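Local atomic coordinates of putative PAS/PAC sensor protein (Nakamurella multipartita DSM 44233, PDB entry 6HMJ), a protein that acts as a blue-light receptor, holding flavin mononucleotide in a light-oxygen-voltage domain and coupling illumination to RNA binding and translational regulation. Residues F286-S291 with T312-F317; A323-F328 with D349-V354. All blocks are in the same frame, centred on the assembly; numbering follows the deposited sequence.

How the interactions relate
Both interactions belong to the flavin-binding PAS domain and are joined by its sheet, in which strands 310-317 and 323-334 lie antiparallel and side by side. Interaction 1 closes a loop against strand 310-317; its buried half sets polar amides among the apolar Leu287 and Ile314, around the pyrimidine end of the flavin, while its outer half is a turn at the surface. Interaction 2 docks the start of helix 351-372 on strand 323-334. Here apolar packing of Trp325 on the helix joins hydrogen bonds at the bridge and helix start, and a salt bridge sits toward the outside. Asn326 and Phe328 face the flavin, whereas Trp325 and Glu327 turn to the helix, so one strand serves both cofactor and helix.

Interaction 1 of 2, residues F286-S291 with T312-F317; sequences FLQAES and TLIRNF. With FMN (flavin mononucleotide), chain E.
Loop 286-291, the end of a 3-10 turn followed by a type I' beta turn from Gln288 to Ser291, lies across the end of strand 310-317 in the light-oxygen-voltage domain and closes one side of the flavin pocket. The backbones are joined by Phe317 N, which donates to Leu287 O at 2.9 Å in the plane of that carbonyl; the same oxygen also receives a CA-H...O contact from Asn316.

The tightly packed part surrounds the pyrimidine end of FMN. Gln288, with CG anti to its carbonyl carbon (chi1 -60°) and the chain extended beyond, passes at about a right angle to Ile314, whose CD1 lies 4.0 Å from Gln288 NE2. Gln288 NE2 donates to FMN O2 at 2.9 Å and to the ribityl O4' at 3.2 Å. Asn316 meets the flavin with both ends of its amide: OD1 takes the N3-H at 3.1 Å, nearly straight at 167°, and ND2 donates to O2 at 3.3 Å. The amide is held in this sense because OD1 also accepts from Asn326 ND2 and ND2 also donates to Arg315 O. Leu287 fills in beside it, its CB against the Asn316 amide and its CD1 against FMN O4.

The solvent side loosens outward. The partly exposed Phe317 ring still touches the loop, its CD1 3.7 Å from Ala289 CB, with Leu287 O at the ring edge. At the exposed turn Ser291 CB lies 4.3 Å from Phe317 CE1, and Ser291 OG folds back to donate to Ala289 O from above the carbonyl plane. A water donates to both Phe286 O and Phe317 O, bridging the backbones.

With two amide donors converging on O2 and an acceptor facing N3-H, the pocket matches the polar edge of the flavin and would probably stabilise negative charge building up at O2.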
loop_
_atom_site.group_PDB
_atom_site.type_symbol
_atom_site.label_atom_id
_atom_site.label_comp_id
_atom_site.label_asym_id
_atom_site.label_seq_id
_atom_site.Cartn_x
_atom_site.Cartn_y
_atom_site.Cartn_z
ATOM N N PHE A 286 -19.289 25.668 -24.616
ATOM C CA PHE A 286 -17.937 25.369 -25.071
ATOM C C PHE A 286 -17.172 24.505 -24.076
ATOM O O PHE A 286 -16.179 23.877 -24.455
ATOM C CB PHE A 286 -17.147 26.653 -25.347
ATOM C CG PHE A 286 -17.085 27.611 -24.184
ATOM C CD1 PHE A 286 -16.147 27.443 -23.175
ATOM C CD2 PHE A 286 -17.938 28.703 -24.122
ATOM C CE1 PHE A 286 -16.080 28.332 -22.112
ATOM C CE2 PHE A 286 -17.878 29.598 -23.064
ATOM C CZ PHE A 286 -16.948 29.415 -22.059
ATOM N N LEU A 287 -17.599 24.467 -22.810
ATOM C CA LEU A 287 -16.948 23.607 -21.830
ATOM C C LEU A 287 -17.177 22.131 -22.126
ATOM O O LEU A 287 -16.436 21.285 -21.614
ATOM C CB LEU A 287 -17.446 23.939 -20.423
ATOM C CG LEU A 287 -17.087 25.334 -19.913
ATOM C CD1 LEU A 287 -17.750 25.603 -18.578
ATOM C CD2 LEU A 287 -15.578 25.491 -19.803
ATOM N N GLN A 288 -18.181 21.807 -22.940
ATOM C CA GLN A 288 -18.445 20.431 -23.329
ATOM C C GLN A 288 -17.556 19.970 -24.476
ATOM O O GLN A 288 -17.512 18.766 -24.761
ATOM C CB GLN A 288 -19.914 20.279 -23.730
ATOM C CG GLN A 288 -20.893 20.615 -22.617
ATOM C CD GLN A 288 -22.276 20.939 -23.141
ATOM O OE1 GLN A 288 -22.646 20.533 -24.241
ATOM N NE2 GLN A 288 -23.044 21.689 -22.358
ATOM N N ALA A 289 -16.851 20.892 -25.129
ATOM C CA ALA A 289 -15.940 20.567 -26.224
ATOM C C ALA A 289 -16.635 19.691 -27.264
ATOM O O ALA A 289 -16.117 18.658 -27.695
ATOM C CB ALA A 289 -14.672 19.895 -25.698
ATOM N N GLU A 290 -17.821 20.128 -27.681
ATOM C CA GLU A 290 -18.606 19.430 -28.695
ATOM C C GLU A 290 -18.815 17.962 -28.328
ATOM O O GLU A 290 -19.070 17.126 -29.203
ATOM C CB GLU A 290 -17.931 19.534 -30.068
ATOM C CG GLU A 290 -17.560 20.953 -30.494
ATOM C CD GLU A 290 -18.762 21.846 -30.714
ATOM O OE1 GLU A 290 -19.899 21.332 -30.691
ATOM O OE2 GLU A 290 -18.567 23.063 -30.922
ATOM N N SER A 291 -18.718 17.629 -27.037
ATOM C CA SER A 291 -18.915 16.269 -26.551
ATOM C C SER A 291 -20.089 16.166 -25.582
ATOM O O SER A 291 -20.096 15.312 -24.696
ATOM C CB SER A 291 -17.638 15.758 -25.885
ATOM O OG SER A 291 -16.517 15.907 -26.741
ATOM N N THR A 312 -26.721 20.495 -12.089
ATOM C CA THR A 312 -26.333 19.598 -13.167
ATOM C C THR A 312 -24.915 19.104 -12.936
ATOM O O THR A 312 -24.015 19.899 -12.652
ATOM C CB THR A 312 -26.428 20.296 -14.527
ATOM O OG1 THR A 312 -27.807 20.431 -14.897
ATOM C CG2 THR A 312 -25.688 19.509 -15.603
ATOM N N LEU A 313 -24.727 17.794 -13.053
ATOM C CA LEU A 313 -23.403 17.189 -13.109
ATOM C C LEU A 313 -23.119 16.821 -14.558
ATOM O O LEU A 313 -23.953 16.188 -15.216
ATOM C CB LEU A 313 -23.322 15.955 -12.211
ATOM C CG LEU A 313 -21.977 15.228 -12.178
ATOM C CD1 LEU A 313 -20.887 16.137 -11.621
ATOM C CD2 LEU A 313 -22.074 13.941 -11.369
ATOM N N ILE A 314 -21.959 17.236 -15.062
ATOM C CA ILE A 314 -21.635 17.044 -16.469
ATOM C C ILE A 314 -20.123 16.993 -16.623
ATOM O O ILE A 314 -19.377 17.584 -15.839
ATOM C CB ILE A 314 -22.257 18.161 -17.344
ATOM C CG1 ILE A 314 -22.137 17.810 -18.829
ATOM C CG2 ILE A 314 -21.600 19.505 -17.049
ATOM C CD1 ILE A 314 -22.952 18.714 -19.735
ATOM N N ARG A 315 -19.678 16.278 -17.651
ATOM C CA ARG A 315 -18.258 16.157 -17.951
ATOM C C ARG A 315 -17.823 17.360 -18.782
ATOM O O ARG A 315 -18.450 17.680 -19.797
ATOM C CB ARG A 315 -18.000 14.845 -18.696
ATOM C CG ARG A 315 -16.535 14.461 -18.858
ATOM C CD ARG A 315 -15.933 13.973 -17.545
ATOM N NE ARG A 315 -14.605 13.387 -17.727
ATOM C CZ ARG A 315 -13.756 13.130 -16.735
ATOM N NH1 ARG A 315 -14.088 13.408 -15.481
ATOM N NH2 ARG A 315 -12.571 12.594 -16.997
ATOM N N ASN A 316 -16.764 18.037 -18.341
ATOM C CA ASN A 316 -16.311 19.274 -18.960
ATOM C C ASN A 316 -14.815 19.210 -19.229
ATOM O O ASN A 316 -14.119 18.280 -18.811
ATOM C CB ASN A 316 -16.603 20.497 -18.077
ATOM C CG ASN A 316 -18.033 21.016 -18.200
ATOM O OD1 ASN A 316 -18.396 21.943 -17.483
ATOM N ND2 ASN A 316 -18.836 20.442 -19.095
ATOM N N PHE A 317 -14.323 20.242 -19.916
ATOM C CA PHE A 317 -12.938 20.290 -20.364
ATOM C C PHE A 317 -12.451 21.728 -20.329
ATOM O O PHE A 317 -13.140 22.631 -20.811
ATOM C CB PHE A 317 -12.809 19.712 -21.778
ATOM C CG PHE A 317 -13.499 18.390 -21.949
ATOM C CD1 PHE A 317 -14.833 18.333 -22.317
ATOM C CD2 PHE A 317 -12.822 17.206 -21.717
ATOM C CE1 PHE A 317 -15.472 17.119 -22.463
ATOM C CE2 PHE A 317 -13.456 15.990 -21.863
ATOM C CZ PHE A 317 -14.783 15.946 -22.233
HETATM N N1 FMN E . -22.976 23.779 -19.539
HETATM C C2 FMN E . -21.828 23.113 -19.285
HETATM O O2 FMN E . -21.607 22.037 -19.880
HETATM N N3 FMN E . -20.910 23.563 -18.413
HETATM C C4 FMN E . -21.061 24.701 -17.729
HETATM O O4 FMN E . -20.185 25.087 -16.927
HETATM C C4A FMN E . -22.289 25.492 -17.949
HETATM N N5 FMN E . -22.518 26.650 -17.302
HETATM C C5A FMN E . -23.654 27.349 -17.527
HETATM C C6 FMN E . -23.859 28.540 -16.837
HETATM C C7 FMN E . -25.011 29.283 -17.047
HETATM C C7M FMN E . -25.210 30.571 -16.293
HETATM C C8 FMN E . -26.035 28.796 -18.009
HETATM C C8M FMN E . -27.303 29.567 -18.263
HETATM C C9 FMN E . -25.837 27.607 -18.693
HETATM C C9A FMN E . -24.682 26.856 -18.494
HETATM N N10 FMN E . -24.449 25.637 -19.183
HETATM C C10 FMN E . -23.260 24.942 -18.918
HETATM C "C1'" FMN E . -25.389 25.048 -20.143
HETATM C "C2'" FMN E . -25.023 25.438 -21.561
HETATM O "O2'" FMN E . -24.515 26.774 -21.606
HETATM C "C3'" FMN E . -26.259 25.335 -22.434
HETATM O "O3'" FMN E . -27.272 26.207 -21.910
HETATM C "C4'" FMN E . -26.833 23.928 -22.499
HETATM O "O4'" FMN E . -25.850 23.013 -22.982
HETATM C "C5'" FMN E . -28.051 24.003 -23.407
HETATM O "O5'" FMN E . -28.039 22.986 -24.399
HETATM P P FMN E . -27.604 23.361 -25.899
HETATM O O1P FMN E . -27.704 22.032 -26.602
HETATM O O2P FMN E . -28.628 24.388 -26.323
HETATM O O3P FMN E . -26.219 23.948 -25.773
HETATM O O HOH W 1 -13.679 23.850 -23.347
#

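Interaction 2 of 2, residues A323-F328 with D349-V354; sequences AFWNEF and DVTERV. With FMN (flavin mononucleotide), chain E.
With CG anti to its carbonyl carbon (chi1 -79°), Trp325 lays its indole beside helix 351-372, and Val354, whose CG1 is anti to the backbone N (chi1 163°), sets that methyl over the five-membered ring in a CH-pi contact, 3.4 Å from CG1 to the ring centroid. The contact joins a sheet strand of the PAS fold to the helix that follows its last strand. Asn326 and Asp349 form a single beta bridge, next to which Val350 N donates to Trp325 O at 3.0 Å. Val350 is the N-cap residue. Asp349 makes an Asx turn: OD1 accepts from Thr351 N and, through its syn lone pair, from Thr351 OG1. Thr351 OG1 in turn accepts from Trp325 N at 3.0 Å, tying the helix start to the strand.

On the flavin side Phe328 presents a ring face to the isoalloxazine, its CZ 3.4 Å from FMN C10; an alanine here would remove the ring and would probably leave the flavin less firmly positioned. Farther out, Arg353, bent at chi2 and chi3, reaches the extended Glu327 in a salt bridge, where NH2 meets OE1 from above the carboxylate plane.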
loop_
_atom_site.group_PDB
_atom_site.type_symbol
_atom_site.label_atom_id
_atom_site.label_comp_id
_atom_site.label_asym_id
_atom_site.label_seq_id
_atom_site.Cartn_x
_atom_site.Cartn_y
_atom_site.Cartn_z
ATOM N N ALA A 323 -9.950 17.125 -18.605
ATOM C CA ALA A 323 -11.332 16.909 -18.220
ATOM C C ALA A 323 -11.512 17.090 -16.719
ATOM O O ALA A 323 -10.558 17.045 -15.941
ATOM C CB ALA A 323 -11.791 15.509 -18.637
ATOM N N PHE A 324 -12.760 17.321 -16.326
ATOM C CA PHE A 324 -13.123 17.395 -14.919
ATOM C C PHE A 324 -14.634 17.269 -14.816
ATOM O O PHE A 324 -15.360 17.602 -15.755
ATOM C CB PHE A 324 -12.633 18.699 -14.275
ATOM C CG PHE A 324 -13.317 19.937 -14.800
ATOM C CD1 PHE A 324 -12.918 20.515 -15.997
ATOM C CD2 PHE A 324 -14.350 20.527 -14.092
ATOM C CE1 PHE A 324 -13.540 21.651 -16.478
ATOM C CE2 PHE A 324 -14.977 21.665 -14.569
ATOM C CZ PHE A 324 -14.569 22.227 -15.766
ATOM N N TRP A 325 -15.097 16.768 -13.675
ATOM C CA TRP A 325 -16.526 16.707 -13.409
ATOM C C TRP A 325 -16.996 18.049 -12.871
ATOM O O TRP A 325 -16.423 18.582 -11.914
ATOM C CB TRP A 325 -16.855 15.595 -12.415
ATOM C CG TRP A 325 -16.875 14.230 -13.024
ATOM C CD1 TRP A 325 -15.904 13.277 -12.941
ATOM C CD2 TRP A 325 -17.926 13.665 -13.815
ATOM N NE1 TRP A 325 -16.285 12.151 -13.631
ATOM C CE2 TRP A 325 -17.523 12.365 -14.177
ATOM C CE3 TRP A 325 -19.170 14.132 -14.251
ATOM C CZ2 TRP A 325 -18.318 11.528 -14.955
ATOM C CZ3 TRP A 325 -19.957 13.300 -15.022
ATOM C CH2 TRP A 325 -19.529 12.012 -15.366
ATOM N N ASN A 326 -18.045 18.590 -13.484
ATOM C CA ASN A 326 -18.559 19.917 -13.170
ATOM C C ASN A 326 -19.973 19.764 -12.631
ATOM O O ASN A 326 -20.894 19.422 -13.379
ATOM C CB ASN A 326 -18.538 20.805 -14.417
ATOM C CG ASN A 326 -18.996 22.235 -14.144
ATOM O OD1 ASN A 326 -19.540 22.546 -13.082
ATOM N ND2 ASN A 326 -18.779 23.112 -15.117
ATOM N N GLU A 327 -20.143 20.005 -11.335
ATOM C CA GLU A 327 -21.467 20.167 -10.743
ATOM C C GLU A 327 -21.723 21.667 -10.650
ATOM O O GLU A 327 -21.171 22.348 -9.781
ATOM C CB GLU A 327 -21.568 19.503 -9.375
ATOM C CG GLU A 327 -22.992 19.522 -8.827
ATOM C CD GLU A 327 -23.097 19.002 -7.416
ATOM O OE1 GLU A 327 -23.200 17.770 -7.247
ATOM O OE2 GLU A 327 -23.077 19.824 -6.475
ATOM N N PHE A 328 -22.546 22.187 -11.555
ATOM C CA PHE A 328 -22.879 23.604 -11.570
ATOM C C PHE A 328 -24.371 23.780 -11.337
ATOM O O PHE A 328 -25.191 23.093 -11.956
ATOM C CB PHE A 328 -22.441 24.275 -12.882
ATOM C CG PHE A 328 -23.225 23.852 -14.091
ATOM C CD1 PHE A 328 -24.429 24.458 -14.406
ATOM C CD2 PHE A 328 -22.729 22.882 -14.941
ATOM C CE1 PHE A 328 -25.142 24.076 -15.529
ATOM C CE2 PHE A 328 -23.435 22.499 -16.067
ATOM C CZ PHE A 328 -24.642 23.098 -16.361
ATOM N N ASP A 349 -15.646 21.990 -9.411
ATOM C CA ASP A 349 -14.899 20.786 -9.760
ATOM C C ASP A 349 -15.121 19.755 -8.660
ATOM O O ASP A 349 -14.569 19.879 -7.560
ATOM C CB ASP A 349 -13.417 21.109 -9.928
ATOM C CG ASP A 349 -12.609 19.908 -10.374
ATOM O OD1 ASP A 349 -13.198 18.815 -10.516
ATOM O OD2 ASP A 349 -11.388 20.056 -10.588
ATOM N N VAL A 350 -15.934 18.742 -8.951
ATOM C CA VAL A 350 -16.277 17.719 -7.971
ATOM C C VAL A 350 -15.713 16.378 -8.424
ATOM O O VAL A 350 -16.291 15.321 -8.148
ATOM C CB VAL A 350 -17.800 17.643 -7.761
ATOM C CG1 VAL A 350 -18.313 18.959 -7.204
ATOM C CG2 VAL A 350 -18.511 17.299 -9.059
ATOM N N THR A 351 -14.579 16.419 -9.123
ATOM C CA THR A 351 -13.995 15.201 -9.674
ATOM C C THR A 351 -13.715 14.178 -8.578
ATOM O O THR A 351 -14.138 13.020 -8.671
ATOM C CB THR A 351 -12.712 15.541 -10.434
ATOM O OG1 THR A 351 -13.014 16.452 -11.498
ATOM C CG2 THR A 351 -12.076 14.278 -11.005
ATOM N N GLU A 352 -12.996 14.588 -7.529
ATOM C CA GLU A 352 -12.613 13.642 -6.483
ATOM C C GLU A 352 -13.836 13.019 -5.822
ATOM O O GLU A 352 -13.853 11.815 -5.544
ATOM C CB GLU A 352 -11.744 14.340 -5.442
ATOM C CG GLU A 352 -10.359 14.696 -5.936
ATOM C CD GLU A 352 -9.497 13.470 -6.152
ATOM O OE1 GLU A 352 -9.379 13.021 -7.313
ATOM O OE2 GLU A 352 -8.935 12.950 -5.161
ATOM N N ARG A 353 -14.869 13.820 -5.561
ATOM C CA ARG A 353 -16.099 13.278 -4.997
ATOM C C ARG A 353 -16.746 12.291 -5.961
ATOM O O ARG A 353 -17.188 11.209 -5.558
ATOM C CB ARG A 353 -17.058 14.418 -4.655
ATOM C CG ARG A 353 -18.322 13.981 -3.943
ATOM C CD ARG A 353 -19.498 13.915 -4.894
ATOM N NE ARG A 353 -19.970 15.241 -5.269
ATOM C CZ ARG A 353 -20.860 15.478 -6.227
ATOM N NH1 ARG A 353 -21.383 14.474 -6.921
ATOM N NH2 ARG A 353 -21.227 16.722 -6.489
ATOM N N VAL A 354 -16.822 12.655 -7.244
ATOM C CA VAL A 354 -17.435 11.777 -8.236
ATOM C C VAL A 354 -16.638 10.486 -8.369
ATOM O O VAL A 354 -17.207 9.399 -8.518
ATOM C CB VAL A 354 -17.562 12.504 -9.588
ATOM C CG1 VAL A 354 -17.792 11.505 -10.721
ATOM C CG2 VAL A 354 -18.693 13.520 -9.536
HETATM N N1 FMN E . -22.976 23.779 -19.539
HETATM C C2 FMN E . -21.828 23.113 -19.285
HETATM O O2 FMN E . -21.607 22.037 -19.880
HETATM N N3 FMN E . -20.910 23.563 -18.413
HETATM C C4 FMN E . -21.061 24.701 -17.729
HETATM O O4 FMN E . -20.185 25.087 -16.927
HETATM C C4A FMN E . -22.289 25.492 -17.949
HETATM N N5 FMN E . -22.518 26.650 -17.302
HETATM C C5A FMN E . -23.654 27.349 -17.527
HETATM C C6 FMN E . -23.859 28.540 -16.837
HETATM C C7 FMN E . -25.011 29.283 -17.047
HETATM C C7M FMN E . -25.210 30.571 -16.293
HETATM C C8 FMN E . -26.035 28.796 -18.009
HETATM C C8M FMN E . -27.303 29.567 -18.263
HETATM C C9 FMN E . -25.837 27.607 -18.693
HETATM C C9A FMN E . -24.682 26.856 -18.494
HETATM N N10 FMN E . -24.449 25.637 -19.183
HETATM C C10 FMN E . -23.260 24.942 -18.918
HETATM C "C1'" FMN E . -25.389 25.048 -20.143
HETATM C "C2'" FMN E . -25.023 25.438 -21.561
HETATM O "O2'" FMN E . -24.515 26.774 -21.606
HETATM C "C3'" FMN E . -26.259 25.335 -22.434
HETATM O "O3'" FMN E . -27.272 26.207 -21.910
HETATM C "C4'" FMN E . -26.833 23.928 -22.499
HETATM O "O4'" FMN E . -25.850 23.013 -22.982
HETATM C "C5'" FMN E . -28.051 24.003 -23.407
HETATM O "O5'" FMN E . -28.039 22.986 -24.399
HETATM P P FMN E . -27.604 23.361 -25.899
HETATM O O1P FMN E . -27.704 22.032 -26.602
HETATM O O2P FMN E . -28.628 24.388 -26.323
HETATM O O3P FMN E . -26.219 23.948 -25.773
#